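Local coordinates for putative kinase (Chloroflexus aurantiacus, PDB 2RHM) that probably binds a nucleoside triphosphate through its P-loop and may transfer phosphate as a kinase, at the interface of chains A and B. Residues are numbered along the deposited sequence; one frame, centred on the assembly and turned at random. Chains: chain A/B, Putative kinase.

Contact 1: the interface of chains A and B. Residues chain A 30-33, 73, 78; chain B 72-73, 76, 78.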
loop_
_atom_site.group_PDB
_atom_site.type_symbol
_atom_site.label_atom_id
_atom_site.label_comp_id
_atom_site.label_asym_id
_atom_site.label_seq_id
_atom_site.Cartn_x
_atom_site.Cartn_y
_atom_site.Cartn_z
ATOM N N ARG A 30 8.896 -15.040 1.956
ATOM C CA ARG A 30 8.428 -14.208 3.062
ATOM C C ARG A 30 8.643 -12.720 2.737
ATOM O O ARG A 30 9.323 -12.003 3.470
ATOM C CB ARG A 30 9.139 -14.611 4.362
ATOM C CG ARG A 30 8.336 -14.330 5.629
ATOM C CD ARG A 30 9.218 -14.278 6.868
ATOM N NE ARG A 30 8.452 -13.933 8.070
ATOM C CZ ARG A 30 8.951 -13.349 9.160
ATOM N NH1 ARG A 30 10.232 -13.000 9.230
ATOM N NH2 ARG A 30 8.155 -13.085 10.191
ATOM N N LEU A 31 8.076 -12.278 1.612
ATOM C CA LEU A 31 8.165 -10.892 1.187
ATOM C C LEU A 31 6.759 -10.340 0.995
ATOM O O LEU A 31 5.827 -11.112 0.742
ATOM C CB LEU A 31 8.941 -10.759 -0.133
ATOM C CG LEU A 31 10.441 -11.060 -0.115
ATOM C CD1 LEU A 31 11.040 -10.778 -1.461
ATOM C CD2 LEU A 31 11.140 -10.246 0.957
ATOM N N PRO A 32 6.608 -9.004 1.090
ATOM C CA PRO A 32 5.330 -8.379 0.801
ATOM C C PRO A 32 4.970 -8.517 -0.668
ATOM O O PRO A 32 5.850 -8.567 -1.540
ATOM C CB PRO A 32 5.563 -6.897 1.156
ATOM C CG PRO A 32 6.809 -6.873 1.970
ATOM C CD PRO A 32 7.624 -7.994 1.429
ATOM N N LEU A 33 3.675 -8.596 -0.939
ATOM C CA LEU A 33 3.164 -8.715 -2.297
ATOM C C LEU A 33 2.165 -7.633 -2.586
ATOM O O LEU A 33 1.169 -7.504 -1.878
ATOM C CB LEU A 33 2.494 -10.070 -2.482
ATOM C CG LEU A 33 1.724 -10.360 -3.772
ATOM C CD1 LEU A 33 2.618 -10.359 -4.976
ATOM C CD2 LEU A 33 1.045 -11.704 -3.636
ATOM N N ILE A 73 8.036 1.015 1.003
ATOM C CA ILE A 73 8.588 -0.277 1.438
ATOM C C ILE A 73 10.075 -0.373 1.053
ATOM O O ILE A 73 10.942 -0.749 1.873
ATOM C CB ILE A 73 7.802 -1.450 0.843
ATOM C CG1 ILE A 73 6.367 -1.472 1.378
ATOM C CG2 ILE A 73 8.474 -2.775 1.162
ATOM C CD1 ILE A 73 5.486 -2.512 0.698
ATOM N N GLN A 78 13.363 -2.862 2.587
ATOM C CA GLN A 78 12.673 -4.146 2.504
ATOM C C GLN A 78 12.429 -4.496 1.036
ATOM O O GLN A 78 12.033 -3.640 0.245
ATOM C CB GLN A 78 11.343 -4.082 3.288
ATOM C CG GLN A 78 10.390 -5.295 3.120
ATOM C CD GLN A 78 10.857 -6.555 3.848
ATOM O OE1 GLN A 78 11.316 -6.496 4.985
ATOM N NE2 GLN A 78 10.724 -7.698 3.195
ATOM N N THR B 72 0.173 -7.475 4.292
ATOM C CA THR B 72 1.243 -8.139 3.549
ATOM C C THR B 72 2.635 -7.730 4.061
ATOM O O THR B 72 3.560 -8.522 4.024
ATOM C CB THR B 72 1.102 -7.976 2.015
ATOM O OG1 THR B 72 2.010 -8.876 1.359
ATOM C CG2 THR B 72 1.363 -6.530 1.570
ATOM N N ILE B 73 2.774 -6.499 4.547
ATOM C CA ILE B 73 4.051 -6.037 5.120
ATOM C C ILE B 73 4.327 -6.760 6.434
ATOM O O ILE B 73 5.433 -7.279 6.666
ATOM C CB ILE B 73 4.038 -4.506 5.330
ATOM C CG1 ILE B 73 3.935 -3.794 3.981
ATOM C CG2 ILE B 73 5.282 -4.040 6.050
ATOM C CD1 ILE B 73 3.763 -2.337 4.080
ATOM N N SER B 76 5.390 -10.389 6.138
ATOM C CA SER B 76 6.801 -10.560 5.753
ATOM C C SER B 76 7.764 -10.382 6.942
ATOM O O SER B 76 8.964 -10.626 6.823
ATOM C CB SER B 76 7.177 -9.562 4.649
ATOM O OG SER B 76 7.414 -8.272 5.190
ATOM N N GLN B 78 8.104 -7.428 8.663
ATOM C CA GLN B 78 8.588 -6.064 8.676
ATOM C C GLN B 78 7.632 -5.225 9.499
ATOM O O GLN B 78 6.406 -5.396 9.431
ATOM C CB GLN B 78 8.708 -5.532 7.238
ATOM C CG GLN B 78 8.953 -4.016 7.031
ATOM C CD GLN B 78 10.270 -3.494 7.584
ATOM O OE1 GLN B 78 10.598 -3.677 8.759
ATOM N NE2 GLN B 78 11.026 -2.813 6.731
#
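A:Leu33 and B:Thr72 are joined by a hydrogen bond: the backbone N of A:Leu33, at the start of strand 33-35, donates to the hydroxyl OG1 of B:Thr72 at 2.9 Å, nearly straight at 167°. The hydroxyl can meet the strand because OG1 stands anti to the backbone N of its own residue (chi1 -168°); the methyl CG2 then lies 3.6 Å from the carbonyl O of A:Leu33. Packing is close around A:Pro32. Its ring carbon CD sits 3.6 Å from CB of B:Ser76, just past the end of helix 52-75. The hydroxyl OG of B:Ser76 turns back to its own chain and donates to the carbonyl O of B:Ile73 at 2.7 Å, which fixes the serine's rotation beside the proline. Near the two-fold axis A:Ile73 and B:Ile73 reach tip to tip, CD1 to CD1 at 3.8 Å. A:Gln78 and B:Gln78 pack past each other, amide planes 65° apart, with OE1 of A:Gln78 3.6 Å from CB of B:Gln78. The contact is looser at the extended A:Arg30, which lays one guanidinium face over the carbonyl O of B:Ser76, offset toward the rim. The site ties the entry to a strand of one subunit to the helix end of the other, and may steady the dimer in the crystal.

Contact 2: the interface of chains A and B. Residues chain A 43, 47, 54, 58, 61; chain B 43, 47, 54, 58, 61.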
loop_
_atom_site.group_PDB
_atom_site.type_symbol
_atom_site.label_atom_id
_atom_site.label_comp_id
_atom_site.label_asym_id
_atom_site.label_seq_id
_atom_site.Cartn_x
_atom_site.Cartn_y
_atom_site.Cartn_z
HETATM N N MSE A 43 -10.692 -1.434 -4.189
HETATM C CA MSE A 43 -11.345 -0.222 -4.682
HETATM C C MSE A 43 -12.764 -0.449 -5.219
HETATM O O MSE A 43 -13.635 0.372 -4.987
HETATM C CB MSE A 43 -10.467 0.459 -5.720
HETATM C CG MSE A 43 -9.315 1.198 -5.056
HETATM SE SE MSE A 43 -8.288 2.179 -6.366
HETATM C CE MSE A 43 -7.626 1.062 -6.886
ATOM N N LEU A 47 -15.781 1.557 -3.593
ATOM C CA LEU A 47 -16.334 2.609 -4.457
ATOM C C LEU A 47 -17.436 2.156 -5.424
ATOM O O LEU A 47 -18.195 2.991 -5.933
ATOM C CB LEU A 47 -15.204 3.238 -5.267
ATOM C CG LEU A 47 -14.078 3.897 -4.465
ATOM C CD1 LEU A 47 -12.985 4.326 -5.442
ATOM C CD2 LEU A 47 -14.582 5.060 -3.636
ATOM N N TRP A 54 -14.685 2.874 -16.086
ATOM C CA TRP A 54 -14.470 2.963 -14.645
ATOM C C TRP A 54 -13.465 1.907 -14.211
ATOM O O TRP A 54 -12.485 2.219 -13.535
ATOM C CB TRP A 54 -15.783 2.787 -13.878
ATOM C CG TRP A 54 -15.593 2.649 -12.409
ATOM C CD1 TRP A 54 -15.784 1.528 -11.662
ATOM C CD2 TRP A 54 -15.139 3.664 -11.506
ATOM N NE1 TRP A 54 -15.499 1.785 -10.340
ATOM C CE2 TRP A 54 -15.096 3.088 -10.218
ATOM C CE3 TRP A 54 -14.768 5.005 -11.659
ATOM C CZ2 TRP A 54 -14.691 3.805 -9.087
ATOM C CZ3 TRP A 54 -14.372 5.719 -10.535
ATOM C CH2 TRP A 54 -14.337 5.117 -9.266
ATOM N N VAL A 58 -10.002 2.584 -12.461
ATOM C CA VAL A 58 -9.677 1.907 -11.196
ATOM C C VAL A 58 -8.362 1.151 -11.376
ATOM O O VAL A 58 -7.506 1.141 -10.493
ATOM C CB VAL A 58 -10.827 0.945 -10.747
ATOM C CG1 VAL A 58 -10.387 0.008 -9.619
ATOM C CG2 VAL A 58 -12.025 1.740 -10.309
ATOM N N THR A 61 -5.461 3.626 -11.305
ATOM C CA THR A 61 -5.284 4.129 -9.958
ATOM C C THR A 61 -4.632 3.084 -9.073
ATOM O O THR A 61 -3.815 3.417 -8.216
ATOM C CB THR A 61 -6.629 4.569 -9.387
ATOM O OG1 THR A 61 -7.199 5.549 -10.263
ATOM C CG2 THR A 61 -6.488 5.133 -8.002
HETATM N N MSE B 43 -5.845 8.258 -4.870
HETATM C CA MSE B 43 -7.131 7.984 -5.483
HETATM C C MSE B 43 -7.791 9.196 -6.131
HETATM O O MSE B 43 -8.392 9.055 -7.191
HETATM C CB MSE B 43 -8.075 7.301 -4.504
HETATM C CG MSE B 43 -7.735 5.842 -4.394
HETATM SE SE MSE B 43 -8.997 4.858 -3.271
HETATM C CE MSE B 43 -8.391 5.315 -2.063
ATOM N N LEU B 47 -8.784 8.950 -9.983
ATOM C CA LEU B 47 -10.228 8.847 -10.256
ATOM C C LEU B 47 -10.987 10.166 -10.264
ATOM O O LEU B 47 -12.153 10.206 -10.653
ATOM C CB LEU B 47 -10.879 7.976 -9.200
ATOM C CG LEU B 47 -10.265 6.597 -8.985
ATOM C CD1 LEU B 47 -10.806 6.041 -7.702
ATOM C CD2 LEU B 47 -10.516 5.683 -10.176
ATOM N N TRP B 54 -18.052 12.072 -1.852
ATOM C CA TRP B 54 -17.050 11.324 -2.608
ATOM C C TRP B 54 -15.770 11.176 -1.768
ATOM O O TRP B 54 -15.157 10.103 -1.719
ATOM C CB TRP B 54 -16.761 12.011 -3.941
ATOM C CG TRP B 54 -15.729 11.320 -4.733
ATOM C CD1 TRP B 54 -14.471 11.770 -5.002
ATOM C CD2 TRP B 54 -15.831 10.029 -5.336
ATOM N NE1 TRP B 54 -13.794 10.851 -5.762
ATOM C CE2 TRP B 54 -14.605 9.776 -5.987
ATOM C CE3 TRP B 54 -16.849 9.074 -5.417
ATOM C CZ2 TRP B 54 -14.356 8.597 -6.687
ATOM C CZ3 TRP B 54 -16.610 7.909 -6.120
ATOM C CH2 TRP B 54 -15.362 7.673 -6.726
ATOM N N VAL B 58 -14.060 7.733 -0.748
ATOM C CA VAL B 58 -12.648 7.491 -1.024
ATOM C C VAL B 58 -11.889 7.223 0.276
ATOM O O VAL B 58 -10.993 6.383 0.309
ATOM C CB VAL B 58 -12.024 8.667 -1.796
ATOM C CG1 VAL B 58 -10.501 8.594 -1.811
ATOM C CG2 VAL B 58 -12.589 8.709 -3.210
ATOM N N THR B 61 -12.463 3.752 1.488
ATOM C CA THR B 61 -11.724 2.855 0.605
ATOM C C THR B 61 -10.232 2.902 0.941
ATOM O O THR B 61 -9.569 1.861 1.010
ATOM C CB THR B 61 -11.976 3.188 -0.877
ATOM O OG1 THR B 61 -13.377 3.143 -1.149
ATOM C CG2 THR B 61 -11.300 2.173 -1.771
#
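Helices 36-47 and 52-75 of both chains meet around the two-fold axis, the last turn of the shorter helix in each chain facing the first turns of the longer helix in its partner. At the centre A:Leu47 and B:Leu47 come tip to tip, CD1 to CD1 at 3.6 Å. Each leucine side chain crosses the partner's threonine at about a right angle, its CD2 methyl against the hydroxyl, with CD2 of B:Leu47 3.3 Å from OG1 of A:Thr61. CG of B:Leu47 stands anti to its carbonyl carbon (chi1 -53°), and the branch at CG sends one methyl to the opposite leucine and the other to the threonine. A:Trp54 and B:Trp54 also point at each other, meeting at the benzo corners with 3.7 Å between the two CH2 atoms rather than stacking. CD2 of B:Leu47 touches CZ3 of A:Trp54 at 3.9 Å. CG2 of A:Val58 and of B:Val58 each lie over one face of the indole of their own chain, near its rim. The selenomethionines A:Met43 and B:Met43 slide past each other, CG of A:Met43 4.1 Å from SE of B:Met43, and the methyl CG2 of A:Thr61 rests 3.9 Å from CA of B:Met43. This greasy patch likely holds one end of the dimer together by shape and apolar burial.

Contact 3: the interface of chains A and B. Residues chain A 61, 64-65, 68; chain B 39, 42-43, 65.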
loop_
_atom_site.group_PDB
_atom_site.type_symbol
_atom_site.label_atom_id
_atom_site.label_comp_id
_atom_site.label_asym_id
_atom_site.label_seq_id
_atom_site.Cartn_x
_atom_site.Cartn_y
_atom_site.Cartn_z
ATOM N N THR A 61 -5.461 3.626 -11.305
ATOM C CA THR A 61 -5.284 4.129 -9.958
ATOM C C THR A 61 -4.632 3.084 -9.073
ATOM O O THR A 61 -3.815 3.417 -8.216
ATOM C CB THR A 61 -6.629 4.569 -9.387
ATOM O OG1 THR A 61 -7.199 5.549 -10.263
ATOM C CG2 THR A 61 -6.488 5.133 -8.002
HETATM N N MSE A 64 -0.988 3.197 -9.723
HETATM C CA MSE A 64 -0.421 4.336 -8.997
HETATM C C MSE A 64 -0.243 3.984 -7.511
HETATM O O MSE A 64 0.753 4.360 -6.889
HETATM C CB MSE A 64 -1.327 5.567 -9.130
HETATM C CG MSE A 64 -1.387 6.174 -10.525
HETATM SE SE MSE A 64 -2.902 7.412 -10.740
HETATM C CE MSE A 64 -2.890 8.254 -9.100
HETATM N N MSE A 65 -1.212 3.258 -6.954
HETATM C CA MSE A 65 -1.145 2.806 -5.567
HETATM C C MSE A 65 -0.001 1.804 -5.399
HETATM O O MSE A 65 0.685 1.809 -4.381
HETATM C CB MSE A 65 -2.470 2.172 -5.112
HETATM C CG MSE A 65 -3.484 3.141 -4.560
HETATM SE SE MSE A 65 -2.809 4.065 -2.921
HETATM C CE MSE A 65 -1.910 2.711 -2.081
ATOM N N HIS A 68 3.171 3.870 -5.279
ATOM C CA HIS A 68 3.168 4.636 -4.028
ATOM C C HIS A 68 3.635 3.763 -2.863
ATOM O O HIS A 68 4.497 4.159 -2.086
ATOM C CB HIS A 68 1.763 5.192 -3.731
ATOM C CG HIS A 68 1.634 5.806 -2.370
ATOM N ND1 HIS A 68 2.070 7.085 -2.083
ATOM C CD2 HIS A 68 1.145 5.305 -1.207
ATOM C CE1 HIS A 68 1.833 7.349 -0.811
ATOM N NE2 HIS A 68 1.278 6.285 -0.255
ATOM N N PHE B 39 -3.102 7.960 0.725
ATOM C CA PHE B 39 -3.817 6.997 -0.103
ATOM C C PHE B 39 -5.018 7.676 -0.797
ATOM O O PHE B 39 -5.285 7.442 -1.983
ATOM C CB PHE B 39 -4.291 5.807 0.757
ATOM C CG PHE B 39 -3.238 4.748 1.008
ATOM C CD1 PHE B 39 -1.897 5.062 1.187
ATOM C CD2 PHE B 39 -3.616 3.430 1.146
ATOM C CE1 PHE B 39 -0.961 4.059 1.424
ATOM C CE2 PHE B 39 -2.690 2.430 1.372
ATOM C CZ PHE B 39 -1.368 2.744 1.520
ATOM N N VAL B 42 -3.785 9.747 -3.749
ATOM C CA VAL B 42 -3.479 8.913 -4.906
ATOM C C VAL B 42 -4.803 8.599 -5.626
ATOM O O VAL B 42 -4.892 8.696 -6.842
ATOM C CB VAL B 42 -2.757 7.608 -4.508
ATOM C CG1 VAL B 42 -2.613 6.701 -5.697
ATOM C CG2 VAL B 42 -1.381 7.917 -3.907
HETATM N N MSE B 43 -5.845 8.258 -4.870
HETATM C CA MSE B 43 -7.131 7.984 -5.483
HETATM C C MSE B 43 -7.791 9.196 -6.131
HETATM O O MSE B 43 -8.392 9.055 -7.191
HETATM C CB MSE B 43 -8.075 7.301 -4.504
HETATM C CG MSE B 43 -7.735 5.842 -4.394
HETATM SE SE MSE B 43 -8.997 4.858 -3.271
HETATM C CE MSE B 43 -8.391 5.315 -2.063
HETATM N N MSE B 65 -7.533 0.022 1.949
HETATM C CA MSE B 65 -6.212 -0.170 1.339
HETATM C C MSE B 65 -5.121 -0.202 2.402
HETATM O O MSE B 65 -4.127 -0.928 2.281
HETATM C CB MSE B 65 -5.908 0.957 0.338
HETATM C CG MSE B 65 -6.384 0.704 -1.058
HETATM SE SE MSE B 65 -5.595 -0.909 -1.798
HETATM C CE MSE B 65 -3.780 -0.564 -1.597
#
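Helix 52-75 of chain A packs against helix 36-47 of chain B, with A:Met65 and B:Val42 at the middle and the tip of B:Met65, from the long helix of chain B, touching A:Met65. The selenomethionine A:Met65 bends at its second and third torsions (chi2 -62°), which carries its methyl CE over the centre of the B:Phe39 ring, 3.5 Å from the centroid, as a CH-pi contact. That same CE meets CE of B:Met65 at 3.8 Å, while SE lies 3.8 Å from CG1 of B:Val42. A:His68 takes another part of the phenyl ring: the two planes stand 86° apart, edge to face, and the imidazole carbon CD2 comes 3.6 Å from CE1 of B:Phe39. B:Val42 wedges in with both branches. CG1, anti to the backbone N (chi1 173°), enters between A:Met64 and A:Met65, with CE of A:Met64 at 3.8 Å, and CG2 lies over one face of the A:His68 ring, toward its rim, 4.0 Å from CG. A:Met64 runs alongside the valine in the opposite direction. The packing is mostly apolar, without polar bonding between the two sides. In the fold, the site lies midway along helix 52-75, where the helix that follows strand 33-35 in one subunit leans on the long helix of the other.

The three contacts run along one two-fold interface. Contacts 2 and 3 are neighbours, their C-alpha centres about 9 Å apart, and they share A:Thr61 and B:Met43, making one continuous apolar seam. The C-alpha centre of contact 1 is about 18 Å from that of contact 3 and about 24 Å from that of contact 2, at the other end. Helix 52-75 passes through all three, giving its first turns to contact 2, its middle to contact 3 and its last turn to contact 1; helix 36-47 serves contacts 2 and 3. Contacts spread along the helix could favour a well-fixed pairing, although the coordinates alone do not prove that the dimer forms in solution.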